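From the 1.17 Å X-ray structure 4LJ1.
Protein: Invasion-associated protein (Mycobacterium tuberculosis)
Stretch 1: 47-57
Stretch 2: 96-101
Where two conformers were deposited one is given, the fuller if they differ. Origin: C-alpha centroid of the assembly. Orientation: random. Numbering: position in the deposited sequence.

Stretch 1 47-57: DASGLIQYAYA
Stretch 2 96-101: QSVALY

A helix packed on a β-strand shows how alternation in the strand meets periodicity in the helix. In the invasion-associated protein, residues 48 onward form an α-helix with phi/psi near -60/-45, relaxing to -73/-16 at Y56. Its i to i+4 bonds begin with L51 N to D47 O (3.0 Å) and I52 N to A48 O (3.1 Å). D47, at phi/psi -99/177 and chi1 p, caps the first turn: its OD1 accepts from G50 N at 2.9 Å. An ideal CB on G50 would lie 3.1 Å from that same OD1.

The strand, S97 to Y101, is extended, from -162/175 at S97 through -142/149 at V98 and -144/161 at A99 to -103/119 at L100. It runs in broadly the same direction as the helix, at 37°, with the axes 7.7 Å apart at closest approach. Register is set by A48 CA to V98 CA at 5.9 Å and I52 CA to L100 CA at 7.0 Å, so one helical turn spans two strand residues.

Accordingly, V98 (chi1 p) and L100 (t, p) point toward the helix while A99 points away. I52 (m, m) bridges the pair: its CG1 lies 3.7 Å from V98 CG1 and its CD1 3.8 Å from L100 CB. Where the backbones come closest, the small A48 fits, its CB 3.4 Å from both V98 O and S97 OG (chi1 t). Farther along, Y56 (chi1 -98°, chi2 -70°) starts sideways, but its ring reaches back, CE2 lying 3.9 Å from L100 CD1 in an oblique approach; A55 CB stands 4.5 Å from L100 CD2.

No direct hydrogen bond crosses this largely apolar contact. Instead, one water donates to A48 O (3.1 Å from the water O) and V98 O (2.9 Å), linking the two backbones.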

# COMPACT_ATOMS: atom_id res chain seq x y z
N ASP A 47 2.46 -9.29 -3.78
CA ASP A 47 1.17 -9.16 -3.12
C ASP A 47 1.02 -7.71 -2.63
O ASP A 47 1.91 -6.87 -2.81
CB ASP A 47 0.94 -10.20 -2.04
CG ASP A 47 1.83 -10.09 -0.84
OD1 ASP A 47 2.67 -9.17 -0.75
OD2 ASP A 47 1.73 -10.98 0.03
N ALA A 48 -0.13 -7.38 -2.05
CA ALA A 48 -0.41 -5.98 -1.70
C ALA A 48 0.64 -5.44 -0.73
O ALA A 48 1.18 -4.34 -0.89
CB ALA A 48 -1.80 -5.85 -1.09
N SER A 49 0.96 -6.23 0.29
CA SER A 49 1.95 -5.86 1.30
C SER A 49 3.33 -5.64 0.70
O SER A 49 4.06 -4.71 1.06
CB SER A 49 2.00 -6.95 2.39
OG SER A 49 0.85 -6.75 3.20
N GLY A 50 3.71 -6.54 -0.19
CA GLY A 50 5.01 -6.46 -0.83
C GLY A 50 5.15 -5.18 -1.63
O GLY A 50 6.20 -4.54 -1.61
N LEU A 51 4.09 -4.80 -2.35
CA LEU A 51 4.14 -3.58 -3.16
C LEU A 51 4.32 -2.36 -2.25
O LEU A 51 5.11 -1.46 -2.56
CB LEU A 51 2.87 -3.45 -3.99
CG LEU A 51 2.76 -2.15 -4.80
CD1 LEU A 51 3.84 -2.07 -5.90
CD2 LEU A 51 1.37 -2.04 -5.42
N ILE A 52 3.54 -2.30 -1.18
CA ILE A 52 3.63 -1.16 -0.25
C ILE A 52 5.00 -1.08 0.40
O ILE A 52 5.58 -0.00 0.52
CB ILE A 52 2.50 -1.23 0.82
CG1 ILE A 52 1.13 -1.05 0.23
CG2 ILE A 52 2.74 -0.27 1.95
CD1 ILE A 52 1.01 0.11 -0.68
N GLN A 53 5.55 -2.23 0.79
CA GLN A 53 6.93 -2.23 1.34
C GLN A 53 7.93 -1.70 0.32
O GLN A 53 8.79 -0.90 0.67
CB GLN A 53 7.36 -3.63 1.77
CG GLN A 53 6.72 -4.16 3.03
CD GLN A 53 7.32 -5.49 3.45
OE1 GLN A 53 7.77 -6.27 2.61
NE2 GLN A 53 7.38 -5.74 4.76
N TYR A 54 7.81 -2.15 -0.92
CA TYR A 54 8.72 -1.68 -1.95
C TYR A 54 8.63 -0.16 -2.11
O TYR A 54 9.63 0.56 -2.15
CB TYR A 54 8.41 -2.36 -3.30
CG TYR A 54 9.29 -1.86 -4.42
CD1 TYR A 54 10.65 -2.14 -4.44
CD2 TYR A 54 8.78 -1.00 -5.42
CE1 TYR A 54 11.47 -1.64 -5.44
CE2 TYR A 54 9.60 -0.48 -6.41
CZ TYR A 54 10.94 -0.81 -6.42
OH TYR A 54 11.78 -0.30 -7.39
N ALA A 55 7.40 0.35 -2.21
CA ALA A 55 7.21 1.77 -2.44
C ALA A 55 7.81 2.58 -1.29
O ALA A 55 8.60 3.52 -1.52
CB ALA A 55 5.72 2.10 -2.64
N TYR A 56 7.45 2.23 -0.06
CA TYR A 56 7.85 3.02 1.10
C TYR A 56 9.33 2.87 1.47
O TYR A 56 9.86 3.72 2.19
CB TYR A 56 6.91 2.82 2.31
CG TYR A 56 5.89 3.96 2.37
CD1 TYR A 56 6.33 5.24 2.72
CD2 TYR A 56 4.55 3.80 2.01
CE1 TYR A 56 5.46 6.32 2.72
CE2 TYR A 56 3.67 4.89 2.00
CZ TYR A 56 4.13 6.14 2.37
OH TYR A 56 3.29 7.23 2.35
N ALA A 57 10.03 1.85 0.96
CA ALA A 57 11.48 1.80 1.12
C ALA A 57 12.11 3.03 0.45
O ALA A 57 13.21 3.42 0.84
CB ALA A 57 12.02 0.50 0.55
N GLN A 96 -7.49 -7.38 5.79
CA GLN A 96 -7.67 -8.01 4.46
C GLN A 96 -6.62 -7.57 3.46
O GLN A 96 -5.99 -8.40 2.83
CB GLN A 96 -9.08 -7.80 3.89
CG GLN A 96 -9.30 -8.41 2.52
CD GLN A 96 -10.71 -8.23 1.99
OE1 GLN A 96 -11.50 -7.45 2.50
NE2 GLN A 96 -11.02 -8.97 0.94
N SER A 97 -6.42 -6.27 3.27
CA SER A 97 -5.49 -5.77 2.26
C SER A 97 -5.11 -4.33 2.52
O SER A 97 -5.67 -3.67 3.41
CB SER A 97 -6.10 -5.90 0.85
OG SER A 97 -5.06 -5.85 -0.12
N VAL A 98 -4.18 -3.83 1.71
CA VAL A 98 -3.68 -2.46 1.75
C VAL A 98 -3.46 -1.95 0.35
O VAL A 98 -3.11 -2.75 -0.54
CB VAL A 98 -2.40 -2.37 2.63
CG1 VAL A 98 -1.26 -3.25 2.07
CG2 VAL A 98 -1.94 -0.94 2.84
N ALA A 99 -3.62 -0.65 0.15
CA ALA A 99 -3.39 0.02 -1.13
C ALA A 99 -2.80 1.39 -0.86
O ALA A 99 -2.89 1.89 0.25
CB ALA A 99 -4.70 0.13 -1.92
N LEU A 100 -2.18 1.98 -1.87
CA LEU A 100 -1.53 3.28 -1.73
C LEU A 100 -2.42 4.36 -2.34
O LEU A 100 -2.74 4.33 -3.54
CB LEU A 100 -0.19 3.24 -2.47
CG LEU A 100 0.69 4.50 -2.41
CD1 LEU A 100 1.12 4.83 -0.99
CD2 LEU A 100 1.89 4.36 -3.32
N TYR A 101 -2.85 5.34 -1.54
CA TYR A 101 -3.67 6.42 -2.06
C TYR A 101 -2.83 7.36 -2.90
O TYR A 101 -1.77 7.80 -2.48
CB TYR A 101 -4.36 7.19 -0.92
CG TYR A 101 -5.39 8.21 -1.40
CD1 TYR A 101 -6.31 7.88 -2.37
CD2 TYR A 101 -5.42 9.49 -0.90
CE1 TYR A 101 -7.23 8.78 -2.83
CE2 TYR A 101 -6.38 10.40 -1.34
CZ TYR A 101 -7.28 10.05 -2.32
OH TYR A 101 -8.23 10.94 -2.82
O HOH W 1 -1.00 -2.82 -2.54